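Inactive glucansucrase (Lactobacillus reuteri, PDB 5JBD) is an inactive member of glycoside hydrolase family 70, with a TIM-barrel core and a bound calcium ion. Local coordinates at residues T163-L167 with S168-E172; S343-F346 with Y347-N351. One frame throughout, in Å; residues are numbered along the deposited sequence.

Contact 1: T163-L167 with S168-E172; sequences TVPEL and SASSE
Ser168 turns its hydroxyl back over the turn that precedes it, OG donating a 2.7 Å hydrogen bond to Val164 O. The approach is made from above the carbonyl plane, 55° out of it; Leu167 N reaches the same Val164 O at 3.0 Å from the opposite face. A chi1 of 58° sets this OG between its own backbone N and carbonyl carbon, within reach of Val164 O. The backbone N of the same residue donates to the next carbonyl, Pro165 O, over 3.1 Å, with an angle of 148° at the hydrogen. These successive three-residue steps are those of a short 3-10 turn, of which Pro165 and Glu166 form the body; Ser168 then leads into a second 3-10 segment, 169-172, so that two tight turns follow one another between helix 151-162 and strand 193-197. Pro165 O faces this second turn as well: Ser171 OG lies 2.9 Å from it and 3.2 Å from Ser168 O, a single proton being within reach of both acceptors, while Ser171 N adds a weak bond to Pro165 O. Ser171 OG also takes a hydrogen bond from Ile851 N, and Glu166 is joined to Gly852 through the backbone, which ties the paired turns to the loop that follows strand 841-845. Ser170 OG rests 3.6 Å from Pro165 CB in van der Waals contact. Val164 packs on Val92 and Gln95 of helix 90-101.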
# COMPACT_ATOMS: atom_id res chain seq x y z
N THR A 163 -17.01 4.05 -26.07
CA THR A 163 -16.84 3.17 -27.25
C THR A 163 -15.72 3.61 -28.21
O THR A 163 -15.41 2.90 -29.15
CB THR A 163 -18.15 3.05 -28.06
OG1 THR A 163 -18.38 4.25 -28.82
CG2 THR A 163 -19.36 2.75 -27.16
N VAL A 164 -15.13 4.79 -27.98
CA VAL A 164 -14.10 5.33 -28.87
C VAL A 164 -12.74 5.16 -28.19
O VAL A 164 -12.50 5.77 -27.15
CB VAL A 164 -14.36 6.84 -29.17
CG1 VAL A 164 -13.32 7.39 -30.14
CG2 VAL A 164 -15.76 7.03 -29.71
N PRO A 165 -11.85 4.31 -28.76
CA PRO A 165 -10.56 4.04 -28.11
C PRO A 165 -9.82 5.28 -27.63
O PRO A 165 -9.44 5.34 -26.45
CB PRO A 165 -9.77 3.31 -29.20
CG PRO A 165 -10.82 2.55 -29.94
CD PRO A 165 -12.06 3.43 -29.93
N GLU A 166 -9.64 6.27 -28.50
CA GLU A 166 -8.85 7.45 -28.11
C GLU A 166 -9.49 8.35 -27.03
O GLU A 166 -8.79 9.16 -26.42
CB GLU A 166 -8.39 8.24 -29.33
CG GLU A 166 -9.47 9.02 -30.05
CD GLU A 166 -9.04 9.40 -31.45
OE1 GLU A 166 -8.26 10.36 -31.58
OE2 GLU A 166 -9.49 8.72 -32.40
N LEU A 167 -10.79 8.18 -26.76
CA LEU A 167 -11.49 8.94 -25.71
C LEU A 167 -11.81 8.08 -24.48
O LEU A 167 -12.68 8.44 -23.67
CB LEU A 167 -12.78 9.56 -26.28
CG LEU A 167 -12.67 10.27 -27.63
CD1 LEU A 167 -14.03 10.80 -28.07
CD2 LEU A 167 -11.64 11.40 -27.57
N SER A 168 -11.11 6.95 -24.32
CA SER A 168 -11.40 6.01 -23.25
C SER A 168 -10.16 5.17 -22.94
O SER A 168 -9.11 5.33 -23.57
CB SER A 168 -12.58 5.12 -23.63
OG SER A 168 -12.32 4.40 -24.83
N ALA A 169 -10.31 4.29 -21.96
CA ALA A 169 -9.19 3.57 -21.35
C ALA A 169 -8.26 2.86 -22.33
O ALA A 169 -7.04 2.97 -22.19
CB ALA A 169 -9.71 2.58 -20.31
N SER A 170 -8.82 2.19 -23.34
CA SER A 170 -8.01 1.29 -24.18
C SER A 170 -6.81 1.96 -24.88
O SER A 170 -5.76 1.33 -25.04
CB SER A 170 -8.87 0.53 -25.20
OG SER A 170 -9.40 1.40 -26.17
N SER A 171 -6.94 3.22 -25.28
CA SER A 171 -5.81 3.94 -25.92
C SER A 171 -4.61 4.19 -24.99
O SER A 171 -3.55 4.56 -25.47
CB SER A 171 -6.26 5.28 -26.52
OG SER A 171 -6.77 6.14 -25.53
N GLU A 172 -4.78 4.03 -23.68
CA GLU A 172 -3.67 4.18 -22.73
C GLU A 172 -2.68 3.01 -22.79
O GLU A 172 -1.55 3.13 -22.30
CB GLU A 172 -4.21 4.37 -21.32
CG GLU A 172 -5.05 5.65 -21.18
CD GLU A 172 -5.57 5.87 -19.77
OE1 GLU A 172 -5.54 4.93 -18.95
OE2 GLU A 172 -6.02 7.01 -19.49

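Contact 2: S343-F346 with Y347-N351; sequences SGEF and YTLEN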
# COMPACT_ATOMS: atom_id res chain seq x y z
N SER A 343 11.89 -10.51 4.76
CA SER A 343 10.92 -11.21 3.93
C SER A 343 11.35 -12.65 3.62
O SER A 343 10.50 -13.52 3.43
CB SER A 343 10.62 -10.43 2.64
OG SER A 343 11.73 -10.38 1.76
N GLY A 344 12.67 -12.88 3.55
CA GLY A 344 13.22 -14.20 3.37
C GLY A 344 12.67 -15.22 4.35
O GLY A 344 12.33 -16.33 3.95
N GLU A 345 12.54 -14.82 5.61
CA GLU A 345 11.99 -15.69 6.65
C GLU A 345 10.54 -16.06 6.37
O GLU A 345 10.15 -17.21 6.59
CB GLU A 345 12.13 -15.05 8.05
CG GLU A 345 11.49 -15.81 9.21
CD GLU A 345 12.22 -17.11 9.58
OE1 GLU A 345 13.37 -17.31 9.15
OE2 GLU A 345 11.64 -17.95 10.31
N PHE A 346 9.76 -15.09 5.91
CA PHE A 346 8.37 -15.35 5.54
C PHE A 346 8.24 -16.40 4.42
O PHE A 346 7.47 -17.36 4.56
CB PHE A 346 7.65 -14.05 5.12
CG PHE A 346 6.38 -14.29 4.36
CD1 PHE A 346 5.22 -14.66 5.03
CD2 PHE A 346 6.35 -14.17 2.98
CE1 PHE A 346 4.04 -14.89 4.33
CE2 PHE A 346 5.18 -14.41 2.27
CZ PHE A 346 4.03 -14.77 2.94
N TYR A 347 9.01 -16.23 3.34
CA TYR A 347 8.97 -17.19 2.24
C TYR A 347 9.46 -18.57 2.69
O TYR A 347 8.89 -19.58 2.30
CB TYR A 347 9.71 -16.69 1.00
CG TYR A 347 9.00 -15.51 0.37
CD1 TYR A 347 7.75 -15.67 -0.24
CD2 TYR A 347 9.54 -14.22 0.45
CE1 TYR A 347 7.07 -14.57 -0.78
CE2 TYR A 347 8.87 -13.13 -0.09
CZ TYR A 347 7.64 -13.31 -0.70
OH TYR A 347 6.99 -12.21 -1.23
N THR A 348 10.47 -18.61 3.55
CA THR A 348 10.96 -19.87 4.09
C THR A 348 9.89 -20.58 4.93
O THR A 348 9.64 -21.78 4.75
CB THR A 348 12.25 -19.65 4.90
OG1 THR A 348 13.29 -19.21 4.01
CG2 THR A 348 12.70 -20.92 5.59
N LEU A 349 9.27 -19.85 5.84
CA LEU A 349 8.18 -20.41 6.63
C LEU A 349 7.08 -20.99 5.72
O LEU A 349 6.64 -22.12 5.95
CB LEU A 349 7.58 -19.35 7.55
CG LEU A 349 8.44 -18.93 8.74
CD1 LEU A 349 7.92 -17.64 9.36
CD2 LEU A 349 8.50 -20.03 9.81
N GLU A 350 6.68 -20.25 4.69
CA GLU A 350 5.64 -20.73 3.77
C GLU A 350 6.09 -21.90 2.89
O GLU A 350 5.32 -22.86 2.70
CB GLU A 350 5.07 -19.58 2.91
CG GLU A 350 4.36 -18.50 3.74
CD GLU A 350 3.08 -17.94 3.12
OE1 GLU A 350 3.01 -17.81 1.88
OE2 GLU A 350 2.16 -17.59 3.90
N ASN A 351 7.33 -21.85 2.39
CA ASN A 351 7.81 -22.92 1.52
C ASN A 351 8.09 -24.20 2.31
O ASN A 351 7.97 -25.29 1.75
CB ASN A 351 9.09 -22.53 0.73
CG ASN A 351 8.89 -21.36 -0.24
OD1 ASN A 351 9.86 -20.72 -0.73
ND2 ASN A 351 7.67 -21.08 -0.54
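Ser343 to Phe346 and Tyr347 to Glu350 are linked by four consecutive alpha-helical hydrogen bonds, from Tyr347 N to Ser343 O at 3.1 Å through to Glu350 N to Phe346 O at 3.0 Å. On one flank the Phe346 ring, swung out with CG anti to the backbone N (chi1 163°), presents an edge to the face of Tyr347. This T-shaped pair has centroids 4.9 Å apart and planes at 70°, with Phe346 CD2 above the centre of the tyrosine ring. Glu350, one turn on, lays its CG over a face of Phe346 in a CH-pi contact, 4.1 Å from the centroid; its carboxylate passes beyond the CE1-CZ side of the ring, their planes 37° apart, with CD 3.3 Å from Phe346 CZ. Round the helix, the bent Glu345 chain sets OE2 3.7 Å from Leu349 CG. Thr348 OG1 sits 3.0 Å from Gly344 O, but its single proton can also serve Asn368 O, the stronger partner. Leu349 packs on helix 446-455, and Phe346 stacks with Phe388 of the neighbouring strand 385-388. Helix 343-354 directly follows strand 340-341 of the parallel sheet, the beta-alpha succession from which a TIM barrel is built.

Contacts 1 and 2 are both local, yet lie in separate parts of one large chain: their centres are 42 Å apart and their nearest atoms about 27 Å, so they do not touch. Contact 1 is joined to the antiparallel sheet through Glu172, which bonds to Tyr786 of strand 784-791 and to the backbone from Asn848 to Gly850. Contact 2 belongs to the parallel barrel sheet. The calcium site draws on both parts of the fold: Asp243 comes from strand 242-244 of the antiparallel sheet, whereas Asn287 follows barrel strand 279-282, and Glu237 and Asn751 are its other protein ligands. Neither contact contributes a calcium ligand.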